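Multisubunit Na+/H+ antiporter, D subunit (Anoxybacillus flavithermus, PDB 6Z16) probably exchanges sodium ions for protons across the cell membrane as one subunit of a multisubunit, complex I-related Mrp antiporter. Local coordinates at residues 318-330 with 466-478. Residues are numbered along the deposited sequence; the frame is centred on the assembly and turned at random.
Sequences MTPESVEGTIFYL and VRPFVLDAVNVLV
Ile327 and Val474 interlock as knobs into holes where two helices of the antiporter-like membrane fold pack, at the start of helix 320-351 and the end of helix 463-477. The helix segments cross at 129° between their N-to-C directions, and their axes come within 9.6 Å. Ile327 sits among Val470, Ala473, Val474 and Leu477. Its branches divide the work. Ile327 CG2 lies 3.7 Å from Val470 CG1, while Ile327 CD1 meets Leu477 CD1 tip to tip at 3.8 Å. In return, Val474 fills the hole between Pro320, Val323, Glu324 and Ile327. Val474 CG1, anti to the backbone N (chi1 168°), lies against the proline ring, 3.7 Å from Pro320 CB. Val474 CG2 turns to the backbone of Glu324. Val470 CG1 also rests over one face of the Phe328 ring, a CH-pi contact 4.2 Å from the centroid. Val466 CG1 and Arg467 CG reach the edge of that ring.

The one charged pair is Glu324 with Arg467. Both chains are extended and cross at about a right angle. Arg467 NE gives a weak, bent hydrogen bond to Glu324 OE2, 3.1 Å long, within a salt bridge. The carboxylate and guanidinium planes are 50° apart, so the two groups do not form a flat, two-pronged pair. Leu95 of a neighbouring subunit packs on Glu324, and Ser94 of that subunit on Arg467. The salt bridge thus lies at a subunit interface. The contact is mainly apolar interlocking, with this one weakly hydrogen-bonded ion pair at its side.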
loop_
_atom_site.group_PDB
_atom_site.type_symbol
_atom_site.label_atom_id
_atom_site.label_comp_id
_atom_site.label_asym_id
_atom_site.label_seq_id
_atom_site.Cartn_x
_atom_site.Cartn_y
_atom_site.Cartn_z
ATOM N N MET D 318 37.212 -66.925 2.886
ATOM C CA MET D 318 37.684 -65.814 3.718
ATOM C C MET D 318 39.159 -65.943 4.071
ATOM O O MET D 318 39.551 -65.868 5.233
ATOM C CB MET D 318 36.843 -65.693 4.982
ATOM C CG MET D 318 35.497 -65.027 4.795
ATOM S SD MET D 318 35.615 -63.289 4.306
ATOM C CE MET D 318 35.141 -63.355 2.582
ATOM N N THR D 319 39.977 -66.129 3.068
ATOM C CA THR D 319 41.409 -66.099 3.251
ATOM C C THR D 319 41.989 -64.918 2.488
ATOM O O THR D 319 41.481 -64.565 1.419
ATOM C CB THR D 319 42.061 -67.397 2.767
ATOM O OG1 THR D 319 41.737 -67.606 1.390
ATOM C CG2 THR D 319 41.567 -68.565 3.587
ATOM N N PRO D 320 43.031 -64.270 3.019
ATOM C CA PRO D 320 43.611 -63.116 2.315
ATOM C C PRO D 320 44.264 -63.446 0.981
ATOM O O PRO D 320 44.345 -62.565 0.116
ATOM C CB PRO D 320 44.624 -62.570 3.332
ATOM C CG PRO D 320 44.880 -63.673 4.264
ATOM C CD PRO D 320 43.611 -64.440 4.359
ATOM N N GLU D 321 44.693 -64.689 0.770
ATOM C CA GLU D 321 45.261 -65.057 -0.522
ATOM C C GLU D 321 44.188 -65.126 -1.599
ATOM O O GLU D 321 44.411 -64.692 -2.735
ATOM C CB GLU D 321 46.001 -66.388 -0.413
ATOM C CG GLU D 321 47.288 -66.319 0.398
ATOM C CD GLU D 321 47.067 -66.486 1.891
ATOM O OE1 GLU D 321 45.919 -66.764 2.297
ATOM O OE2 GLU D 321 48.041 -66.328 2.658
ATOM N N SER D 322 43.005 -65.632 -1.251
ATOM C CA SER D 322 41.902 -65.683 -2.203
ATOM C C SER D 322 41.361 -64.292 -2.510
ATOM O O SER D 322 40.993 -64.002 -3.657
ATOM C CB SER D 322 40.801 -66.586 -1.657
ATOM O OG SER D 322 40.346 -66.118 -0.402
ATOM N N VAL D 323 41.319 -63.419 -1.501
ATOM C CA VAL D 323 40.894 -62.038 -1.704
ATOM C C VAL D 323 41.890 -61.302 -2.592
ATOM O O VAL D 323 41.505 -60.539 -3.491
ATOM C CB VAL D 323 40.713 -61.347 -0.340
ATOM C CG1 VAL D 323 40.390 -59.890 -0.504
ATOM C CG2 VAL D 323 39.607 -62.017 0.437
ATOM N N GLU D 324 43.182 -61.568 -2.392
ATOM C CA GLU D 324 44.218 -60.964 -3.218
ATOM C C GLU D 324 44.110 -61.422 -4.666
ATOM O O GLU D 324 44.168 -60.601 -5.597
ATOM C CB GLU D 324 45.572 -61.315 -2.619
ATOM C CG GLU D 324 46.733 -60.613 -3.231
ATOM C CD GLU D 324 48.002 -60.878 -2.465
ATOM O OE1 GLU D 324 47.960 -61.656 -1.490
ATOM O OE2 GLU D 324 49.041 -60.295 -2.827
ATOM N N GLY D 325 43.883 -62.722 -4.865
ATOM C CA GLY D 325 43.732 -63.249 -6.207
ATOM C C GLY D 325 42.509 -62.718 -6.926
ATOM O O GLY D 325 42.570 -62.411 -8.121
ATOM N N THR D 326 41.392 -62.567 -6.212
ATOM C CA THR D 326 40.218 -62.046 -6.900
ATOM C C THR D 326 40.303 -60.543 -7.157
ATOM O O THR D 326 39.710 -60.081 -8.132
ATOM C CB THR D 326 38.923 -62.409 -6.155
ATOM O OG1 THR D 326 37.796 -62.026 -6.950
ATOM C CG2 THR D 326 38.820 -61.737 -4.820
ATOM N N ILE D 327 41.093 -59.788 -6.380
ATOM C CA ILE D 327 41.320 -58.377 -6.710
ATOM C C ILE D 327 42.151 -58.239 -7.987
ATOM O O ILE D 327 41.802 -57.453 -8.889
ATOM C CB ILE D 327 41.968 -57.638 -5.525
ATOM C CG1 ILE D 327 40.971 -57.490 -4.386
ATOM C CG2 ILE D 327 42.425 -56.258 -5.926
ATOM C CD1 ILE D 327 41.593 -57.057 -3.102
ATOM N N PHE D 328 43.259 -59.001 -8.080
ATOM C CA PHE D 328 44.073 -59.010 -9.302
ATOM C C PHE D 328 43.253 -59.418 -10.526
ATOM O O PHE D 328 43.301 -58.756 -11.582
ATOM C CB PHE D 328 45.267 -59.959 -9.158
ATOM C CG PHE D 328 46.428 -59.399 -8.389
ATOM C CD1 PHE D 328 47.246 -58.448 -8.959
ATOM C CD2 PHE D 328 46.758 -59.891 -7.144
ATOM C CE1 PHE D 328 48.328 -57.947 -8.274
ATOM C CE2 PHE D 328 47.838 -59.402 -6.453
ATOM C CZ PHE D 328 48.625 -58.429 -7.019
ATOM N N TYR D 329 42.466 -60.488 -10.382
ATOM C CA TYR D 329 41.663 -60.982 -11.490
ATOM C C TYR D 329 40.557 -60.000 -11.856
ATOM O O TYR D 329 40.232 -59.859 -13.038
ATOM C CB TYR D 329 41.088 -62.350 -11.127
ATOM C CG TYR D 329 40.513 -63.103 -12.292
ATOM C CD1 TYR D 329 41.339 -63.765 -13.183
ATOM C CD2 TYR D 329 39.153 -63.134 -12.516
ATOM C CE1 TYR D 329 40.822 -64.447 -14.257
ATOM C CE2 TYR D 329 38.627 -63.814 -13.589
ATOM C CZ TYR D 329 39.466 -64.468 -14.456
ATOM O OH TYR D 329 38.954 -65.153 -15.532
ATOM N N LEU D 330 40.038 -59.261 -10.869
ATOM C CA LEU D 330 39.001 -58.261 -11.109
ATOM C C LEU D 330 39.503 -57.125 -11.985
ATOM O O LEU D 330 38.866 -56.776 -12.993
ATOM C CB LEU D 330 38.495 -57.739 -9.764
ATOM C CG LEU D 330 37.513 -56.573 -9.659
ATOM C CD1 LEU D 330 36.247 -56.792 -10.458
ATOM C CD2 LEU D 330 37.172 -56.370 -8.198
ATOM N N VAL D 466 52.381 -53.074 -8.922
ATOM C CA VAL D 466 50.954 -52.959 -8.627
ATOM C C VAL D 466 50.532 -53.800 -7.430
ATOM O O VAL D 466 49.354 -53.791 -7.058
ATOM C CB VAL D 466 50.192 -53.314 -9.926
ATOM C CG1 VAL D 466 50.156 -54.802 -10.155
ATOM C CG2 VAL D 466 48.801 -52.686 -9.991
ATOM N N ARG D 467 51.452 -54.498 -6.788
ATOM C CA ARG D 467 51.042 -55.325 -5.657
ATOM C C ARG D 467 50.813 -54.592 -4.326
ATOM O O ARG D 467 49.797 -54.900 -3.697
ATOM C CB ARG D 467 52.021 -56.484 -5.441
ATOM C CG ARG D 467 51.540 -57.465 -4.377
ATOM C CD ARG D 467 52.491 -58.585 -4.101
ATOM N NE ARG D 467 51.989 -59.454 -3.040
ATOM C CZ ARG D 467 52.217 -59.263 -1.747
ATOM N NH1 ARG D 467 52.941 -58.231 -1.346
ATOM N NH2 ARG D 467 51.722 -60.101 -0.850
ATOM N N PRO D 468 51.662 -53.661 -3.833
ATOM C CA PRO D 468 51.407 -53.098 -2.482
ATOM C C PRO D 468 50.110 -52.306 -2.334
ATOM O O PRO D 468 49.576 -52.231 -1.213
ATOM C CB PRO D 468 52.626 -52.205 -2.235
ATOM C CG PRO D 468 53.664 -52.759 -3.076
ATOM C CD PRO D 468 52.980 -53.196 -4.313
ATOM N N PHE D 469 49.561 -51.773 -3.429
ATOM C CA PHE D 469 48.197 -51.254 -3.409
ATOM C C PHE D 469 47.206 -52.358 -3.065
ATOM O O PHE D 469 46.343 -52.192 -2.193
ATOM C CB PHE D 469 47.842 -50.649 -4.765
ATOM C CG PHE D 469 48.741 -49.534 -5.189
ATOM C CD1 PHE D 469 48.644 -48.285 -4.608
ATOM C CD2 PHE D 469 49.656 -49.724 -6.205
ATOM C CE1 PHE D 469 49.469 -47.256 -5.009
ATOM C CE2 PHE D 469 50.482 -48.698 -6.613
ATOM C CZ PHE D 469 50.388 -47.464 -6.012
ATOM N N VAL D 470 47.343 -53.509 -3.729
ATOM C CA VAL D 470 46.466 -54.649 -3.485
ATOM C C VAL D 470 46.704 -55.219 -2.091
ATOM O O VAL D 470 45.776 -55.721 -1.455
ATOM C CB VAL D 470 46.673 -55.687 -4.606
ATOM C CG1 VAL D 470 45.795 -56.902 -4.423
ATOM C CG2 VAL D 470 46.397 -55.053 -5.948
ATOM N N LEU D 471 47.918 -55.083 -1.562
ATOM C CA LEU D 471 48.192 -55.540 -0.205
ATOM C C LEU D 471 47.486 -54.671 0.828
ATOM O O LEU D 471 46.935 -55.189 1.806
ATOM C CB LEU D 471 49.695 -55.563 0.056
ATOM C CG LEU D 471 50.094 -56.067 1.441
ATOM C CD1 LEU D 471 49.644 -57.500 1.624
ATOM C CD2 LEU D 471 51.585 -55.932 1.661
ATOM N N ASP D 472 47.467 -53.350 0.622
ATOM C CA ASP D 472 46.703 -52.499 1.535
ATOM C C ASP D 472 45.201 -52.708 1.380
ATOM O O ASP D 472 44.459 -52.641 2.376
ATOM C CB ASP D 472 47.061 -51.034 1.325
ATOM C CG ASP D 472 48.441 -50.703 1.838
ATOM O OD1 ASP D 472 48.912 -51.400 2.759
ATOM O OD2 ASP D 472 49.052 -49.742 1.331
ATOM N N ALA D 473 44.745 -52.995 0.158
ATOM C CA ALA D 473 43.341 -53.335 -0.057
ATOM C C ALA D 473 42.954 -54.611 0.685
ATOM O O ALA D 473 41.898 -54.664 1.319
ATOM C CB ALA D 473 43.056 -53.477 -1.551
ATOM N N VAL D 474 43.812 -55.631 0.649
ATOM C CA VAL D 474 43.552 -56.870 1.378
ATOM C C VAL D 474 43.596 -56.632 2.882
ATOM O O VAL D 474 42.758 -57.153 3.627
ATOM C CB VAL D 474 44.543 -57.962 0.934
ATOM C CG1 VAL D 474 44.504 -59.155 1.852
ATOM C CG2 VAL D 474 44.200 -58.423 -0.459
ATOM N N ASN D 475 44.530 -55.801 3.346
ATOM C CA ASN D 475 44.614 -55.484 4.766
ATOM C C ASN D 475 43.398 -54.726 5.278
ATOM O O ASN D 475 43.103 -54.800 6.474
ATOM C CB ASN D 475 45.872 -54.675 5.054
ATOM C CG ASN D 475 47.121 -55.499 4.940
ATOM O OD1 ASN D 475 47.168 -56.638 5.398
ATOM N ND2 ASN D 475 48.145 -54.934 4.322
ATOM N N VAL D 476 42.686 -54.002 4.415
ATOM C CA VAL D 476 41.454 -53.377 4.886
ATOM C C VAL D 476 40.224 -54.257 4.647
ATOM O O VAL D 476 39.212 -54.088 5.341
ATOM C CB VAL D 476 41.265 -51.973 4.271
ATOM C CG1 VAL D 476 40.714 -52.027 2.855
ATOM C CG2 VAL D 476 40.425 -51.083 5.175
ATOM N N LEU D 477 40.288 -55.225 3.726
ATOM C CA LEU D 477 39.118 -56.070 3.494
ATOM C C LEU D 477 38.963 -57.161 4.544
ATOM O O LEU D 477 37.853 -57.392 5.032
ATOM C CB LEU D 477 39.173 -56.700 2.110
ATOM C CG LEU D 477 38.879 -55.719 0.990
ATOM C CD1 LEU D 477 39.152 -56.370 -0.333
ATOM C CD2 LEU D 477 37.463 -55.220 1.081
ATOM N N VAL D 478 40.048 -57.856 4.901
ATOM C CA VAL D 478 39.943 -58.935 5.882
ATOM C C VAL D 478 39.959 -58.426 7.310
ATOM O O VAL D 478 39.905 -59.234 8.247
ATOM C CB VAL D 478 41.070 -59.974 5.715
ATOM C CG1 VAL D 478 41.060 -60.534 4.305
ATOM C CG2 VAL D 478 42.417 -59.375 6.070
#